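Local coordinates for protein Lysine/ornithine decarboxylase (Selenomonas ruminantium, PDB 5GJO) that decarboxylates both L-lysine and L-ornithine with pyridoxal 5'-phosphate as cofactor, giving cadaverine and putrescine, at residues 29-34 / 61-66; 36-41 / 255-260. The protein carries 2 engineered substitutions. All blocks are in the same frame, centred on the assembly; numbering follows the deposited sequence.

Contact 1: residues 29-34 / 61-66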
ATOM      1  N   ASP A  29      10.672 -14.933  20.751  1.00 14.42           N
ATOM      2  CA  ASP A  29      10.161 -15.634  21.928  1.00 15.03           C
ATOM      3  C   ASP A  29       8.638 -15.447  22.064  1.00 13.43           C
ATOM      4  O   ASP A  29       7.931 -16.391  22.443  1.00 13.14           O
ATOM      5  CB  ASP A  29      10.811 -15.222  23.221  1.00 14.44           C
ATOM      6  CG  ASP A  29      12.263 -15.749  23.387  1.00 16.66           C
ATOM      7  OD1 ASP A  29      12.814 -16.392  22.457  1.00 19.43           O
ATOM      8  OD2 ASP A  29      12.832 -15.360  24.445  1.00 19.45           O
ATOM      9  N   LYS A  30       8.131 -14.267  21.683  1.00 12.95           N
ATOM     10  CA  LYS A  30       6.680 -14.045  21.814  1.00 12.90           C
ATOM     11  C   LYS A  30       5.983 -14.806  20.663  1.00 12.65           C
ATOM     12  O   LYS A  30       4.874 -15.377  20.934  1.00 12.79           O
ATOM     13  CB  LYS A  30       6.284 -12.559  21.707  1.00 12.61           C
ATOM     14  CG  LYS A  30       4.782 -12.277  21.846  1.00 13.96           C
ATOM     15  CD  LYS A  30       4.121 -12.751  23.142  1.00 15.91           C
ATOM     16  CE  LYS A  30       2.638 -12.474  23.020  1.00 19.36           C
ATOM     17  NZ  LYS A  30       1.879 -13.269  23.968  1.00 23.08           N
ATOM     18  N   VAL A  31       6.578 -14.862  19.473  1.00 13.15           N
ATOM     19  CA  VAL A  31       5.981 -15.720  18.399  1.00 12.96           C
ATOM     20  C   VAL A  31       5.889 -17.171  18.886  1.00 13.85           C
ATOM     21  O   VAL A  31       4.869 -17.857  18.776  1.00 11.59           O
ATOM     22  CB  VAL A  31       6.716 -15.618  17.071  1.00 13.10           C
ATOM     23  CG1 VAL A  31       6.156 -16.612  16.072  1.00 14.00           C
ATOM     24  CG2 VAL A  31       6.582 -14.163  16.542  1.00 14.39           C
ATOM     25  N   GLU A  32       6.977 -17.645  19.495  1.00 12.70           N
ATOM     26  CA  GLU A  32       6.950 -19.002  20.021  1.00 14.08           C
ATOM     27  C   GLU A  32       5.922 -19.221  21.086  1.00 12.94           C
ATOM     28  O   GLU A  32       5.233 -20.275  21.050  1.00 14.17           O
ATOM     29  CB  GLU A  32       8.410 -19.379  20.468  1.00 15.78           C
ATOM     30  CG  GLU A  32       8.506 -20.746  21.127  1.00 17.64           C
ATOM     31  CD  GLU A  32       9.986 -21.235  21.305  1.00 22.81           C
ATOM     32  OE1 GLU A  32      10.920 -20.511  21.027  1.00 25.91           O
ATOM     33  OE2 GLU A  32      10.200 -22.304  21.881  1.00 22.81           O
ATOM     34  N   GLU A  33       5.790 -18.277  22.048  1.00 13.87           N
ATOM     35  CA  GLU A  33       4.795 -18.352  23.047  1.00 15.32           C
ATOM     36  C   GLU A  33       3.380 -18.431  22.441  1.00 13.72           C
ATOM     37  O   GLU A  33       2.487 -19.202  22.939  1.00 13.09           O
ATOM     38  CB  GLU A  33       4.892 -17.177  23.995  1.00 18.44           C
ATOM     39  CG  GLU A  33       3.844 -17.092  25.059  1.00 26.90           C
ATOM     40  CD  GLU A  33       4.056 -15.814  25.911  1.00 36.02           C
ATOM     41  OE1 GLU A  33       5.012 -15.852  26.695  1.00 50.82           O
ATOM     42  OE2 GLU A  33       3.290 -14.801  25.788  1.00 30.75           O
ATOM     43  N   ASN A  34       3.154 -17.594  21.421  1.00 11.70           N
ATOM     44  CA  ASN A  34       1.852 -17.655  20.730  1.00 12.43           C
ATOM     45  C   ASN A  34       1.595 -19.024  20.045  1.00 12.24           C
ATOM     46  O   ASN A  34       0.451 -19.545  20.093  1.00 12.98           O
ATOM     47  CB  ASN A  34       1.741 -16.536  19.681  1.00 12.86           C
ATOM     48  CG  ASN A  34       1.617 -15.165  20.314  1.00 12.54           C
ATOM     49  OD1 ASN A  34       1.222 -15.039  21.485  1.00 14.35           O
ATOM     50  ND2 ASN A  34       1.805 -14.113  19.488  1.00 12.89           N
ATOM     51  N   SER A  61      11.516 -19.195   9.900  1.00 14.95           N
ATOM     52  CA  SER A  61      12.427 -20.246  10.308  1.00 14.62           C
ATOM     53  C   SER A  61      12.129 -20.737  11.690  1.00 15.57           C
ATOM     54  O   SER A  61      12.259 -21.958  11.973  1.00 16.59           O
ATOM     55  CB  SER A  61      13.907 -19.744  10.154  1.00 15.05           C
ATOM     56  OG  SER A  61      14.191 -19.392   8.826  1.00 16.09           O
ATOM     57  N   LEU A  62      11.837 -19.823  12.632  1.00 15.68           N
ATOM     58  CA  LEU A  62      11.429 -20.212  13.928  1.00 16.51           C
ATOM     59  C   LEU A  62      10.235 -21.214  13.887  1.00 15.81           C
ATOM     60  O   LEU A  62      10.229 -22.338  14.526  1.00 15.27           O
ATOM     61  CB  LEU A  62      11.108 -18.967  14.800  1.00 17.59           C
ATOM     62  CG  LEU A  62      10.305 -19.285  16.061  1.00 18.96           C
ATOM     63  CD1 LEU A  62      11.288 -19.959  17.032  1.00 20.11           C
ATOM     64  CD2 LEU A  62       9.682 -18.069  16.729  1.00 20.57           C
ATOM     65  N   LEU A  63       9.165 -20.782  13.202  1.00 15.26           N
ATOM     66  CA  LEU A  63       8.009 -21.583  13.083  1.00 14.81           C
ATOM     67  C   LEU A  63       8.262 -22.939  12.412  1.00 15.01           C
ATOM     68  O   LEU A  63       7.719 -23.940  12.935  1.00 14.56           O
ATOM     69  CB  LEU A  63       6.839 -20.847  12.339  1.00 13.48           C
ATOM     70  CG  LEU A  63       6.262 -19.693  13.193  1.00 14.10           C
ATOM     71  CD1 LEU A  63       5.448 -18.753  12.313  1.00 14.25           C
ATOM     72  CD2 LEU A  63       5.416 -20.232  14.318  1.00 14.73           C
ATOM     73  N   ALA A  64       9.053 -22.964  11.323  1.00 16.42           N
ATOM     74  CA  ALA A  64       9.420 -24.230  10.689  1.00 16.61           C
ATOM     75  C   ALA A  64      10.082 -25.183  11.739  1.00 17.47           C
ATOM     76  O   ALA A  64       9.748 -26.367  11.854  1.00 17.37           O
ATOM     77  CB  ALA A  64      10.294 -24.025   9.502  1.00 17.13           C
ATOM     78  N   GLY A  65      10.939 -24.617  12.564  1.00 16.92           N
ATOM     79  CA  GLY A  65      11.678 -25.393  13.545  1.00 17.07           C
ATOM     80  C   GLY A  65      10.833 -25.839  14.672  1.00 19.13           C
ATOM     81  O   GLY A  65      11.191 -26.825  15.357  1.00 21.59           O
ATOM     82  N   LEU A  66       9.696 -25.187  14.937  1.00 16.34           N
ATOM     83  CA  LEU A  66       8.761 -25.670  15.868  1.00 17.97           C
ATOM     84  C   LEU A  66       7.791 -26.754  15.303  1.00 17.61           C
ATOM     85  O   LEU A  66       7.018 -27.273  16.042  1.00 20.21           O
ATOM     86  CB  LEU A  66       7.900 -24.551  16.478  1.00 18.48           C
ATOM     87  CG  LEU A  66       8.618 -23.450  17.267  1.00 18.16           C
ATOM     88  CD1 LEU A  66       7.741 -22.218  17.370  1.00 20.14           C
ATOM     89  CD2 LEU A  66       9.114 -23.918  18.648  1.00 20.76           C
TER

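Contact 2: residues 36-41 / 255-260. With PLP (pyridoxal-5'-phosphate), chain H.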
ATOM      1  N   GLN A  36       2.896 -21.924  20.953  1.00 14.62           N
ATOM      2  CA  GLN A  36       2.648 -22.911  22.017  1.00 16.62           C
ATOM      3  C   GLN A  36       1.309 -22.761  22.695  1.00 16.86           C
ATOM      4  O   GLN A  36       0.713 -23.765  23.050  1.00 15.11           O
ATOM      5  CB  GLN A  36       3.762 -22.917  23.064  1.00 18.12           C
ATOM      6  CG  GLN A  36       5.089 -23.408  22.452  1.00 22.21           C
ATOM      7  CD  GLN A  36       5.074 -24.797  21.695  1.00 29.60           C
ATOM      8  OE1 GLN A  36       4.192 -25.681  21.875  1.00 32.28           O
ATOM      9  NE2 GLN A  36       6.055 -24.968  20.816  1.00 31.06           N
ATOM     10  N   PHE A  37       0.846 -21.543  22.908  1.00 15.11           N
ATOM     11  CA  PHE A  37      -0.458 -21.316  23.467  1.00 15.28           C
ATOM     12  C   PHE A  37      -1.539 -21.960  22.564  1.00 15.21           C
ATOM     13  O   PHE A  37      -2.473 -22.547  23.062  1.00 13.84           O
ATOM     14  CB  PHE A  37      -0.693 -19.816  23.577  1.00 16.00           C
ATOM     15  CG  PHE A  37      -2.008 -19.392  24.161  1.00 18.20           C
ATOM     16  CD1 PHE A  37      -3.093 -19.214  23.350  1.00 15.84           C
ATOM     17  CD2 PHE A  37      -2.113 -19.054  25.510  1.00 19.49           C
ATOM     18  CE1 PHE A  37      -4.302 -18.756  23.862  1.00 19.68           C
ATOM     19  CE2 PHE A  37      -3.309 -18.552  26.024  1.00 20.78           C
ATOM     20  CZ  PHE A  37      -4.406 -18.406  25.188  1.00 19.67           C
ATOM     21  N   MET A  38      -1.414 -21.795  21.266  1.00 15.02           N
ATOM     22  CA  MET A  38      -2.397 -22.396  20.318  1.00 15.58           C
ATOM     23  C   MET A  38      -2.325 -23.928  20.375  1.00 15.69           C
ATOM     24  O   MET A  38      -3.328 -24.601  20.354  1.00 14.01           O
ATOM     25  CB  MET A  38      -2.208 -21.904  18.872  1.00 17.52           C
ATOM     26  CG  MET A  38      -3.216 -22.495  17.944  1.00 18.69           C
ATOM     27  SD  MET A  38      -3.238 -21.570  16.368  1.00 19.62           S
ATOM     28  CE  MET A  38      -4.252 -20.246  16.924  1.00 22.51           C
ATOM     29  N   ARG A  39      -1.133 -24.485  20.441  1.00 14.96           N
ATOM     30  CA  ARG A  39      -0.951 -25.942  20.633  1.00 17.49           C
ATOM     31  C   ARG A  39      -1.574 -26.450  21.921  1.00 17.34           C
ATOM     32  O   ARG A  39      -2.138 -27.553  21.916  1.00 18.94           O
ATOM     33  CB  ARG A  39       0.549 -26.341  20.510  1.00 16.76           C
ATOM     34  CG  ARG A  39       1.225 -26.133  19.168  1.00 17.39           C
ATOM     35  CD  ARG A  39       0.455 -26.727  17.966  1.00 17.99           C
ATOM     36  NE  ARG A  39       0.447 -28.184  18.076  1.00 19.72           N
ATOM     37  CZ  ARG A  39      -0.609 -28.994  17.996  1.00 22.38           C
ATOM     38  NH1 ARG A  39      -0.377 -30.313  18.108  1.00 26.48           N
ATOM     39  NH2 ARG A  39      -1.842 -28.565  17.745  1.00 20.04           N
ATOM     40  N   ARG A  40      -1.431 -25.696  22.995  1.00 15.59           N
ATOM     41  CA  ARG A  40      -2.036 -25.990  24.277  1.00 17.30           C
ATOM     42  C   ARG A  40      -3.566 -25.913  24.338  1.00 17.82           C
ATOM     43  O   ARG A  40      -4.188 -26.773  24.895  1.00 18.57           O
ATOM     44  CB  ARG A  40      -1.420 -25.074  25.317  1.00 19.14           C
ATOM     45  CG  ARG A  40      -1.835 -25.265  26.746  1.00 27.24           C
ATOM     46  CD  ARG A  40      -1.223 -24.158  27.606  1.00 34.53           C
ATOM     47  NE  ARG A  40       0.188 -23.974  27.300  1.00 43.34           N
ATOM     48  CZ  ARG A  40       0.806 -22.835  26.982  1.00 41.14           C
ATOM     49  NH1 ARG A  40       2.091 -22.875  26.739  1.00 48.91           N
ATOM     50  NH2 ARG A  40       0.193 -21.679  26.931  1.00 34.86           N
ATOM     51  N   HIS A  41      -4.151 -24.886  23.740  1.00 16.75           N
ATOM     52  CA  HIS A  41      -5.599 -24.640  23.847  1.00 17.38           C
ATOM     53  C   HIS A  41      -6.388 -25.159  22.681  1.00 15.35           C
ATOM     54  O   HIS A  41      -7.580 -25.329  22.794  1.00 18.46           O
ATOM     55  CB  HIS A  41      -5.874 -23.144  24.063  1.00 18.49           C
ATOM     56  CG  HIS A  41      -5.343 -22.644  25.374  1.00 21.09           C
ATOM     57  ND1 HIS A  41      -5.848 -23.067  26.574  1.00 24.96           N
ATOM     58  CD2 HIS A  41      -4.282 -21.847  25.671  1.00 24.78           C
ATOM     59  CE1 HIS A  41      -5.144 -22.529  27.568  1.00 27.61           C
ATOM     60  NE2 HIS A  41      -4.170 -21.800  27.040  1.00 23.94           N
ATOM     61  N   THR A 255      -5.596 -25.675  11.114  1.00 14.27           N
ATOM     62  CA  THR A 255      -5.963 -24.251  11.193  1.00 13.04           C
ATOM     63  C   THR A 255      -4.943 -23.423  10.463  1.00 14.12           C
ATOM     64  O   THR A 255      -3.791 -23.804  10.360  1.00 14.33           O
ATOM     65  CB  THR A 255      -6.167 -23.838  12.694  1.00 14.92           C
ATOM     66  OG1 THR A 255      -6.593 -22.438  12.760  1.00 13.36           O
ATOM     67  CG2 THR A 255      -4.874 -24.087  13.521  1.00 14.31           C
ATOM     68  N   GLU A 256      -5.336 -22.242  10.030  1.00 13.50           N
ATOM     69  CA  GLU A 256      -4.547 -21.332   9.235  1.00 13.62           C
ATOM     70  C   GLU A 256      -4.471 -19.949   9.916  1.00 14.86           C
ATOM     71  O   GLU A 256      -4.834 -18.931   9.311  1.00 13.97           O
ATOM     72  CB  GLU A 256      -5.089 -21.186   7.773  1.00 15.21           C
ATOM     73  CG  GLU A 256      -5.094 -22.480   6.990  1.00 17.85           C
ATOM     74  CD  GLU A 256      -5.576 -22.357   5.543  1.00 22.17           C
ATOM     75  OE1 GLU A 256      -5.660 -21.196   5.086  1.00 22.78           O
ATOM     76  OE2 GLU A 256      -5.842 -23.434   4.875  1.00 22.89           O
ATOM     77  N   PRO A 257      -3.989 -19.866  11.150  1.00 12.64           N
ATOM     78  CA  PRO A 257      -3.857 -18.553  11.776  1.00 13.17           C
ATOM     79  C   PRO A 257      -2.811 -17.689  11.064  1.00 12.65           C
ATOM     80  O   PRO A 257      -1.675 -18.155  10.775  1.00 12.43           O
ATOM     81  CB  PRO A 257      -3.367 -18.885  13.199  1.00 13.72           C
ATOM     82  CG  PRO A 257      -2.536 -20.150  12.938  1.00 13.93           C
ATOM     83  CD  PRO A 257      -3.527 -20.907  12.063  1.00 15.06           C
ATOM     84  N   GLY A 258      -3.162 -16.421  10.778  1.00 12.25           N
ATOM     85  CA  GLY A 258      -2.228 -15.409  10.323  1.00 11.46           C
ATOM     86  C   GLY A 258      -2.030 -14.354  11.441  1.00 12.25           C
ATOM     87  O   GLY A 258      -1.017 -14.365  12.135  1.00 13.02           O
ATOM     88  N   ARG A 259      -3.017 -13.461  11.587  1.00 10.95           N
ATOM     89  CA  ARG A 259      -2.922 -12.284  12.483  1.00 11.87           C
ATOM     90  C   ARG A 259      -2.402 -12.606  13.864  1.00 10.72           C
ATOM     91  O   ARG A 259      -1.572 -11.887  14.435  1.00 10.96           O
ATOM     92  CB  ARG A 259      -4.308 -11.617  12.609  1.00 11.29           C
ATOM     93  CG  ARG A 259      -4.239 -10.219  13.198  1.00 11.92           C
ATOM     94  CD  ARG A 259      -5.663  -9.745  13.449  1.00 11.69           C
ATOM     95  NE  ARG A 259      -6.429  -9.571  12.226  1.00 13.10           N
ATOM     96  CZ  ARG A 259      -6.358  -8.552  11.397  1.00 13.85           C
ATOM     97  NH1 ARG A 259      -5.567  -7.514  11.623  1.00 13.20           N
ATOM     98  NH2 ARG A 259      -7.168  -8.537  10.333  1.00 13.54           N
ATOM     99  N   TYR A 260      -2.923 -13.677  14.409  1.00 10.72           N
ATOM    100  CA  TYR A 260      -2.682 -14.027  15.795  1.00 10.28           C
ATOM    101  C   TYR A 260      -1.197 -14.335  16.071  1.00 10.29           C
ATOM    102  O   TYR A 260      -0.703 -14.037  17.120  1.00 12.22           O
ATOM    103  CB  TYR A 260      -3.602 -15.194  16.233  1.00 10.86           C
ATOM    104  CG  TYR A 260      -3.103 -15.938  17.446  1.00 11.24           C
ATOM    105  CD1 TYR A 260      -3.385 -15.514  18.720  1.00 12.64           C
ATOM    106  CD2 TYR A 260      -2.267 -17.018  17.300  1.00 12.78           C
ATOM    107  CE1 TYR A 260      -2.879 -16.183  19.823  1.00 14.90           C
ATOM    108  CE2 TYR A 260      -1.755 -17.688  18.395  1.00 13.96           C
ATOM    109  CZ  TYR A 260      -2.067 -17.270  19.656  1.00 13.16           C
ATOM    110  OH  TYR A 260      -1.544 -17.931  20.727  1.00 14.83           O
TER
HETATM  111  N1  PLP H 406      -5.729 -18.469   5.673  1.00 35.98           N
HETATM  112  C2  PLP H 406      -6.384 -17.928   4.618  1.00 46.50           C
HETATM  113  C2A PLP H 406      -6.765 -18.795   3.447  1.00 49.94           C
HETATM  114  C3  PLP H 406      -6.726 -16.484   4.613  1.00 39.68           C
HETATM  115  O3  PLP H 406      -7.385 -15.918   3.564  1.00 32.07           O
HETATM  116  C4  PLP H 406      -6.326 -15.683   5.791  1.00 37.42           C
HETATM  117  C4A PLP H 406      -6.623 -14.236   5.878  1.00 42.13           C
HETATM  118  O4A PLP H 406      -6.800 -13.587   4.861  1.00 35.07           O
HETATM  119  C5  PLP H 406      -5.614 -16.394   6.880  1.00 35.06           C
HETATM  120  C6  PLP H 406      -5.357 -17.757   6.752  1.00 31.96           C
HETATM  121  C5A PLP H 406      -5.171 -15.647   8.117  1.00 29.43           C
HETATM  122  O4P PLP H 406      -6.280 -14.938   8.666  1.00 17.35           O
HETATM  123  P   PLP H 406      -6.168 -14.240  10.112  1.00 12.30           P
HETATM  124  O1P PLP H 406      -5.926 -15.393  11.055  1.00 11.87           O
HETATM  125  O2P PLP H 406      -7.503 -13.557  10.291  1.00 15.03           O
HETATM  126  O3P PLP H 406      -4.998 -13.295   9.970  1.00 13.73           O

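Contact 1: residues 29-34 / 61-66
The carboxylate of E32 rests one face on two leucine methyls of 61-66. L66 CD2 sits beneath the OE2 half, 3.8 Å from E32 OE2, and L62 CD1 lies under the other oxygen, 4.0 Å from E32 OE1. E32 CG, put anti to the backbone N (chi1 176°), meets both methyls of L66 at 4.1 Å; beyond it the extended chain crosses L62 and L66 at about a right angle. An alanine here would probably leave L66 CD1 and CD2 and L62 CD1 without the chain they rest against and open a gap on this partly exposed side. Toward V31 the side-chain contacts are apolar. V31 and L62 slide past each other in opposite directions; L62 CD2 lies 3.9 Å from V31 CB and also packs against the backbone N of E32. V31 CG1, anti to its own N, reaches L63 CD2 at 4.1 Å. The two helices belong to the TIM-type barrel that binds the cofactor: helix 28-41 leads into strand 45-50, and helix 57-65 links that strand to strand 69-72. Their axes are 10.3 Å apart at closest and cross at -38°. C262 and A265 pack on V31, while M261 covers L63. On the side of helix 28-41 turned away from 61-66, K30 NZ bridges E33 OE2 at 2.8 Å and donates a second bond to N34 OD1, 25° out of the amide plane.

Contact 2: residues 36-41 / 255-260
M38 and Y260 fill the tightly packed, fully buried heart of this contact. They slide past each other in opposite directions: M38 CE lies 3.8 Å from Y260 CD2, and M38 SD makes an oblique Met-aromatic contact, 5.5 Å from the centroid of the Y260 ring. The bend at chi3 (-81°) swings the methyl out of the extended chain, while M38 SD meets P257 CG at 3.8 Å and, more distantly, T255 CG2. F37 crosses Y260 at about a right angle, with F37 CD1 3.3 Å from Y260 OH; the hydroxyl is hydrogen-bonded to N34 O, which satisfies this buried polar atom. The rest of the helix surface is looser: R40 is exposed, Q36 and R39 are partly so, and none meets 255-260. On the other side of P257 from M38 lies the cofactor: E256 OE1 is 2.8 Å from PLP N1, G258 N bonds PLP O1P at 3.0 Å, nearly straight (172°), and R259 N bonds PLP O3P at 2.6 Å. The whole sits at the C-terminal end of barrel strand 252-255, between strand 45-50, whose V47 touches M38 and P257, and helix 233-247, whose M237 packs on M38, H41 and Y260.

In the fold
Both contacts draw on helix 28-41, its first half in contact 1 and its last in contact 2, and all four segments belong to the cofactor-binding barrel. Contact 1 is the more peripheral, a helix pair that is only partly buried and sets leucine methyls against a valine and, on its more open side, a carboxylate; contact 2 is wholly buried, joining the helix to the turn after a barrel strand through aromatic, sulfur and proline groups. Only the latter reaches the cofactor, which lies about 12 Å from the side chain of L63. Their centres are 11 Å apart; Y260 of contact 2 reaches back to the helix turn used by contact 1, and L66 CD2 packs 3.9 Å from Q36 NE2.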